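PDB 2OIW: putative 4-hydroxybenzoyl-CoA thioesterase from Geobacillus stearothermophilus, which probably hydrolyses thioesters, most likely acyl-CoA substrates, as a member of the hotdog-fold thioesterase family. Local coordinates for residues 20-23 and 24-28; 121-124 and 125-129. All coordinates share one frame; numbering follows the deposited sequence.

Contact 1 (20-23 and 24-28); sequences GHIN and NTTVP
Asn23 folds its side chain forward along the chain to meet Thr25, while its backbone carbonyl reaches Thr26. Asn23 CB merely lies beside the next peptide nitrogen. CG sits anti to the backbone N (chi1 176°), which carries the amide on toward the residues that follow. OD1 then accepts twice. One bond comes from Thr25 N, 2.9 Å away from Asn23 OD1, with the donor well above the amide carbonyl plane; this is an Asx turn. The other comes from the hydroxyl of Thr25, whose OG1 lies 2.6 Å from Asn23 OD1 and gives its proton to it. That donor is tilted only 17° from the plane. Two donors of one residue therefore fix the rotation of the amide. At the other end of the group, ND2 lies alongside Asn24 ND2, with the two amide planes 44° apart.

The backbone makes a second closure. Thr26 N bonds to Asn23 O at 3.0 Å, and the helical angles of Asn24 and Thr25 make this a type I turn. Ile22 CG2 touches Thr26 CB at 3.6 Å, and the two side chains cross at about a right angle. The hydroxyl of Thr26 bonds to the carbonyl of Glu15.

Asn23 ND2 donates to Asp17 and to Glu32 of the second subunit, and Ser14 of the third subunit packs on Asn23. A magnesium ion, bound at a site that includes Ser14 and Thr16, lies about 5 Å from the Asn23 side chain. Asn23 thus uses both ends of its amide: the oxygen shapes the turn leading into helix 27-34, and the nitrogen bridges two carboxylates across a subunit interface. This fixes which end is oxygen: a flipped amide would set donor against donor and acceptor against acceptor.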
ATOM      1  N   GLY A  20       0.022  16.365   0.490  1.00 21.99           N
ATOM      2  CA  GLY A  20      -1.217  16.734  -0.205  1.00 21.31           C
ATOM      3  C   GLY A  20      -1.303  16.299  -1.666  1.00 20.81           C
ATOM      4  O   GLY A  20      -2.316  16.513  -2.329  1.00 21.23           O
ATOM      5  N   HIS A  21      -0.248  15.672  -2.162  0.50 20.45           N
ATOM      6  CA  HIS A  21      -0.220  15.180  -3.541  0.50 20.25           C
ATOM      7  C   HIS A  21      -0.224  13.643  -3.523  0.50 19.87           C
ATOM      8  O   HIS A  21      -0.188  13.049  -2.460  0.50 19.99           O
ATOM      9  CB  HIS A  21       1.032  15.695  -4.259  0.50 19.86           C
ATOM     10  CG  HIS A  21       1.268  17.174  -4.111  0.50 19.58           C
ATOM     11  ND1 HIS A  21       2.531  17.715  -3.997  0.50 20.38           N
ATOM     12  CD2 HIS A  21       0.412  18.222  -4.079  0.50 20.11           C
ATOM     13  CE1 HIS A  21       2.445  19.034  -3.911  0.50 18.63           C
ATOM     14  NE2 HIS A  21       1.170  19.367  -3.959  0.50 19.03           N
ATOM     15  N   ILE A  22      -0.284  13.010  -4.693  1.00 19.57           N
ATOM     16  CA  ILE A  22      -0.092  11.563  -4.799  1.00 19.44           C
ATOM     17  C   ILE A  22       1.329  11.241  -4.344  1.00 18.97           C
ATOM     18  O   ILE A  22       2.270  11.933  -4.744  1.00 20.06           O
ATOM     19  CB  ILE A  22      -0.391  11.036  -6.231  1.00 19.77           C
ATOM     20  CG1 ILE A  22      -1.892  11.232  -6.584  1.00 19.12           C
ATOM     21  CG2 ILE A  22      -0.015   9.574  -6.347  1.00 18.70           C
ATOM     22  CD1 ILE A  22      -2.874  10.347  -5.699  1.00 16.27           C
ATOM     23  N   ASN A  23       1.471  10.239  -3.476  1.00 19.18           N
ATOM     24  CA  ASN A  23       2.791   9.824  -2.968  1.00 20.66           C
ATOM     25  C   ASN A  23       3.575   9.110  -4.069  1.00 21.11           C
ATOM     26  O   ASN A  23       2.980   8.437  -4.934  1.00 21.86           O
ATOM     27  CB  ASN A  23       2.655   8.938  -1.706  1.00 20.49           C
ATOM     28  CG  ASN A  23       4.010   8.402  -1.199  1.00 21.42           C
ATOM     29  OD1 ASN A  23       4.423   7.279  -1.544  1.00 22.86           O
ATOM     30  ND2 ASN A  23       4.700   9.190  -0.402  1.00 18.78           N
ATOM     31  N   ASN A  24       4.893   9.305  -4.069  1.00 20.79           N
ATOM     32  CA  ASN A  24       5.775   8.714  -5.087  1.00 20.32           C
ATOM     33  C   ASN A  24       5.707   7.175  -5.217  1.00 20.37           C
ATOM     34  O   ASN A  24       5.891   6.646  -6.321  1.00 20.05           O
ATOM     35  CB  ASN A  24       7.203   9.164  -4.817  1.00 21.50           C
ATOM     36  CG  ASN A  24       7.860   8.375  -3.694  1.00 20.66           C
ATOM     37  OD1 ASN A  24       8.429   7.335  -3.932  1.00 27.14           O
ATOM     38  ND2 ASN A  24       7.801   8.877  -2.490  1.00 24.42           N
ATOM     39  N   THR A  25       5.440   6.461  -4.106  1.00 19.62           N
ATOM     40  CA  THR A  25       5.378   4.999  -4.123  1.00 19.03           C
ATOM     41  C   THR A  25       4.125   4.485  -4.823  1.00 19.48           C
ATOM     42  O   THR A  25       4.043   3.299  -5.153  1.00 18.94           O
ATOM     43  CB  THR A  25       5.488   4.395  -2.733  1.00 19.68           C
ATOM     44  OG1 THR A  25       4.322   4.744  -1.965  1.00 20.02           O
ATOM     45  CG2 THR A  25       6.783   4.929  -2.031  1.00 17.75           C
ATOM     46  N   THR A  26       3.175   5.398  -5.051  1.00 18.97           N
ATOM     47  CA  THR A  26       1.940   5.096  -5.771  1.00 19.12           C
ATOM     48  C   THR A  26       2.183   4.922  -7.254  1.00 17.93           C
ATOM     49  O   THR A  26       1.527   4.119  -7.885  1.00 18.00           O
ATOM     50  CB  THR A  26       0.852   6.178  -5.492  1.00 18.98           C
ATOM     51  OG1 THR A  26       0.456   6.065  -4.123  1.00 20.78           O
ATOM     52  CG2 THR A  26      -0.395   5.973  -6.344  1.00 17.42           C
ATOM     53  N   VAL A  27       3.122   5.671  -7.810  1.00 17.58           N
ATOM     54  CA  VAL A  27       3.381   5.607  -9.237  1.00 17.69           C
ATOM     55  C   VAL A  27       3.764   4.180  -9.750  1.00 17.12           C
ATOM     56  O   VAL A  27       3.214   3.701 -10.747  1.00 16.04           O
ATOM     57  CB  VAL A  27       4.400   6.720  -9.662  1.00 18.61           C
ATOM     58  CG1 VAL A  27       4.868   6.530 -11.104  1.00 19.76           C
ATOM     59  CG2 VAL A  27       3.750   8.109  -9.496  1.00 19.72           C
ATOM     60  N   PRO A  28       4.750   3.516  -9.109  1.00 16.88           N
ATOM     61  CA  PRO A  28       4.984   2.156  -9.543  1.00 17.09           C
ATOM     62  C   PRO A  28       3.749   1.261  -9.407  1.00 17.48           C
ATOM     63  O   PRO A  28       3.651   0.264 -10.115  1.00 17.31           O
ATOM     64  CB  PRO A  28       6.111   1.688  -8.612  1.00 17.86           C
ATOM     65  CG  PRO A  28       6.835   2.920  -8.274  1.00 17.78           C
ATOM     66  CD  PRO A  28       5.754   3.948  -8.114  1.00 16.20           C
TER

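Contact 2 (121-124 and 125-129); sequences DDIR and VKLRE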
ATOM      1  N   ASP A 121       6.918 -17.333 -29.844  1.00 30.42           N
ATOM      2  CA  ASP A 121       6.643 -16.528 -31.036  1.00 31.13           C
ATOM      3  C   ASP A 121       5.237 -15.923 -31.075  1.00 31.20           C
ATOM      4  O   ASP A 121       5.085 -14.747 -31.455  1.00 30.73           O
ATOM      5  CB  ASP A 121       6.958 -17.303 -32.323  1.00 32.27           C
ATOM      6  CG  ASP A 121       8.324 -16.942 -32.900  1.00 34.65           C
ATOM      7  OD1 ASP A 121       8.763 -15.772 -32.771  1.00 37.56           O
ATOM      8  OD2 ASP A 121       8.956 -17.827 -33.508  1.00 38.97           O
ATOM      9  N   ASP A 122       4.228 -16.701 -30.665  1.00 31.30           N
ATOM     10  CA  ASP A 122       2.850 -16.212 -30.677  1.00 31.91           C
ATOM     11  C   ASP A 122       2.749 -14.895 -29.867  1.00 31.31           C
ATOM     12  O   ASP A 122       2.126 -13.919 -30.315  1.00 31.26           O
ATOM     13  CB  ASP A 122       1.813 -17.310 -30.276  1.00 32.88           C
ATOM     14  CG  ASP A 122       1.771 -17.610 -28.748  1.00 35.87           C
ATOM     15  OD1 ASP A 122       2.391 -18.607 -28.314  1.00 39.98           O
ATOM     16  OD2 ASP A 122       1.096 -16.878 -27.975  1.00 40.84           O
ATOM     17  N   ILE A 123       3.429 -14.851 -28.716  1.00 30.15           N
ATOM     18  CA  ILE A 123       3.467 -13.658 -27.869  1.00 29.64           C
ATOM     19  C   ILE A 123       4.185 -12.487 -28.551  1.00 28.54           C
ATOM     20  O   ILE A 123       3.735 -11.345 -28.457  1.00 27.99           O
ATOM     21  CB  ILE A 123       4.191 -13.939 -26.517  1.00 29.79           C
ATOM     22  CG1 ILE A 123       3.643 -15.191 -25.843  1.00 30.30           C
ATOM     23  CG2 ILE A 123       4.135 -12.724 -25.608  1.00 29.42           C
ATOM     24  CD1 ILE A 123       2.628 -14.924 -24.831  1.00 30.54           C
ATOM     25  N   ARG A 124       5.316 -12.779 -29.206  1.00 27.94           N
ATOM     26  CA  ARG A 124       6.123 -11.748 -29.887  1.00 26.95           C
ATOM     27  C   ARG A 124       5.286 -10.985 -30.900  1.00 27.03           C
ATOM     28  O   ARG A 124       5.310  -9.759 -30.950  1.00 25.83           O
ATOM     29  CB  ARG A 124       7.315 -12.380 -30.605  1.00 26.89           C
ATOM     30  CG  ARG A 124       8.420 -12.840 -29.695  1.00 26.42           C
ATOM     31  CD  ARG A 124       9.637 -13.359 -30.477  1.00 26.37           C
ATOM     32  NE  ARG A 124      10.518 -14.050 -29.546  1.00 26.88           N
ATOM     33  CZ  ARG A 124      11.405 -13.448 -28.759  1.00 27.09           C
ATOM     34  NH1 ARG A 124      11.584 -12.117 -28.815  1.00 24.98           N
ATOM     35  NH2 ARG A 124      12.122 -14.181 -27.918  1.00 26.42           N
ATOM     36  N   VAL A 125       4.549 -11.740 -31.714  1.00 27.22           N
ATOM     37  CA  VAL A 125       3.614 -11.164 -32.675  1.00 28.02           C
ATOM     38  C   VAL A 125       2.633 -10.211 -31.990  1.00 28.29           C
ATOM     39  O   VAL A 125       2.436  -9.074 -32.447  1.00 28.20           O
ATOM     40  CB  VAL A 125       2.820 -12.251 -33.407  1.00 27.67           C
ATOM     41  CG1 VAL A 125       2.039 -11.638 -34.577  1.00 29.52           C
ATOM     42  CG2 VAL A 125       3.752 -13.349 -33.884  1.00 27.93           C
ATOM     43  N   LYS A 126       2.027 -10.678 -30.900  1.00 28.78           N
ATOM     44  CA  LYS A 126       1.083  -9.858 -30.117  1.00 30.12           C
ATOM     45  C   LYS A 126       1.724  -8.581 -29.551  1.00 30.20           C
ATOM     46  O   LYS A 126       1.146  -7.485 -29.630  1.00 30.88           O
ATOM     47  CB  LYS A 126       0.464 -10.696 -28.991  1.00 30.31           C
ATOM     48  CG  LYS A 126      -0.239 -11.951 -29.515  1.00 31.89           C
ATOM     49  CD  LYS A 126      -1.187 -12.557 -28.512  1.00 33.77           C
ATOM     50  CE  LYS A 126      -2.360 -13.182 -29.255  1.00 37.40           C
ATOM     51  NZ  LYS A 126      -3.094 -12.166 -30.097  1.00 39.88           N
ATOM     52  N   LEU A 127       2.932  -8.735 -29.012  1.00 30.03           N
ATOM     53  CA  LEU A 127       3.698  -7.620 -28.457  1.00 29.88           C
ATOM     54  C   LEU A 127       4.116  -6.588 -29.505  1.00 29.64           C
ATOM     55  O   LEU A 127       4.081  -5.392 -29.231  1.00 27.64           O
ATOM     56  CB  LEU A 127       4.932  -8.152 -27.725  1.00 29.61           C
ATOM     57  CG  LEU A 127       4.735  -8.994 -26.461  1.00 30.90           C
ATOM     58  CD1 LEU A 127       6.026  -9.733 -26.092  1.00 30.35           C
ATOM     59  CD2 LEU A 127       4.234  -8.133 -25.303  1.00 31.32           C
ATOM     60  N   ARG A 128       4.497  -7.057 -30.703  1.00 30.53           N
ATOM     61  CA  ARG A 128       4.955  -6.177 -31.796  1.00 32.53           C
ATOM     62  C   ARG A 128       3.901  -5.127 -32.163  1.00 33.19           C
ATOM     63  O   ARG A 128       4.216  -4.053 -32.683  1.00 32.93           O
ATOM     64  CB  ARG A 128       5.307  -6.978 -33.066  1.00 32.50           C
ATOM     65  CG  ARG A 128       6.698  -7.623 -33.131  1.00 33.42           C
ATOM     66  CD  ARG A 128       6.758  -8.662 -34.284  1.00 34.36           C
ATOM     67  NE  ARG A 128       7.739  -9.715 -33.995  1.00 37.98           N
ATOM     68  CZ  ARG A 128       7.755 -10.931 -34.534  1.00 38.72           C
ATOM     69  NH1 ARG A 128       6.835 -11.300 -35.424  1.00 40.71           N
ATOM     70  NH2 ARG A 128       8.706 -11.787 -34.177  1.00 39.57           N
ATOM     71  N   GLU A 129       2.641  -5.449 -31.902  1.00 34.42           N
ATOM     72  CA  GLU A 129       1.565  -4.546 -32.250  1.00 35.61           C
ATOM     73  C   GLU A 129       1.212  -3.629 -31.085  1.00 35.70           C
ATOM     74  O   GLU A 129       0.200  -2.938 -31.130  1.00 36.32           O
ATOM     75  CB  GLU A 129       0.345  -5.321 -32.788  1.00 36.37           C
ATOM     76  CG  GLU A 129       0.061  -5.163 -34.320  1.00 38.03           C
ATOM     77  CD  GLU A 129       1.289  -5.307 -35.230  1.00 41.89           C
ATOM     78  OE1 GLU A 129       2.011  -6.336 -35.146  1.00 43.89           O
ATOM     79  OE2 GLU A 129       1.524  -4.388 -36.057  1.00 43.22           O
TER
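Residues 121-128 form an alpha-helix whose four successive i to i+4 bonds join Asp121, Asp122, Ile123 and Arg124 to Val125, Lys126, Leu127 and Arg128. The last two are the shorter: Leu127 N lies 2.8 Å from Ile123 O, and Arg128 N lies 2.8 Å from Arg124 O. The bond from Lys126 N to Asp122 O is longer, at 3.3 Å.

On the buried side, Ile123 and Leu127 lie side by side and point the same way. Ile123 CG2 touches Leu127 CD1 at 3.6 Å, an apolar contact one turn apart. With chi1 of -66°, Leu127 CG lies beside its backbone N, and CD1 reaches Ile123 CG2.

A second face carries the two arginines. Arg128 is extended from CG to NE and runs back along the helix. Its NH2 comes to 3.9 Å from Arg124 CB, which sits over one face of the Arg128 guanidinium. The carboxylate of Asp121 approaches that group obliquely, with OD1 4.2 Å from Arg128 NH2. This is beyond a salt bridge, but it probably offsets part of the positive charge. The guanidinium of Arg124 turns elsewhere and bonds to the carbonyls of Gly82 and Asn83. Lys126 CG lies 3.2 Å from Asp122 O, the carbonyl that also accepts from Lys126 N. The Lys126 side chain also touches Leu41 of helix 36-42.

In the fold, Leu127 sits on Ile78 and Ile81 of strand 72-81 and on Leu41 of helix 36-42. Ile123 reaches Phe42 of the same helix, while Arg124 and Arg128 both pack on Ile81. The C-terminal helix is thereby laid against both elements.

Overall arrangement
Strand 5-9 comes first, followed by the loop that contact 1 closes as it runs into helix 27-34. Helix 36-42 follows, and then strand 53-62 of the antiparallel sheet, on which Val27 and Pro28 pack. The other strands come next, and the chain reaches contact 2 in its C-terminal helix 121-128. The two contacts lie in series and neither nest nor cross. They do not touch: the centres of contact 1 and contact 2 are about 32 Å apart, on opposite sides of the chain's centre. Contact 1 faces other subunits and the magnesium site. Contact 2 meets no other chain of the assembly and ties the C-terminal helix to strand 72-81 and helix 36-42.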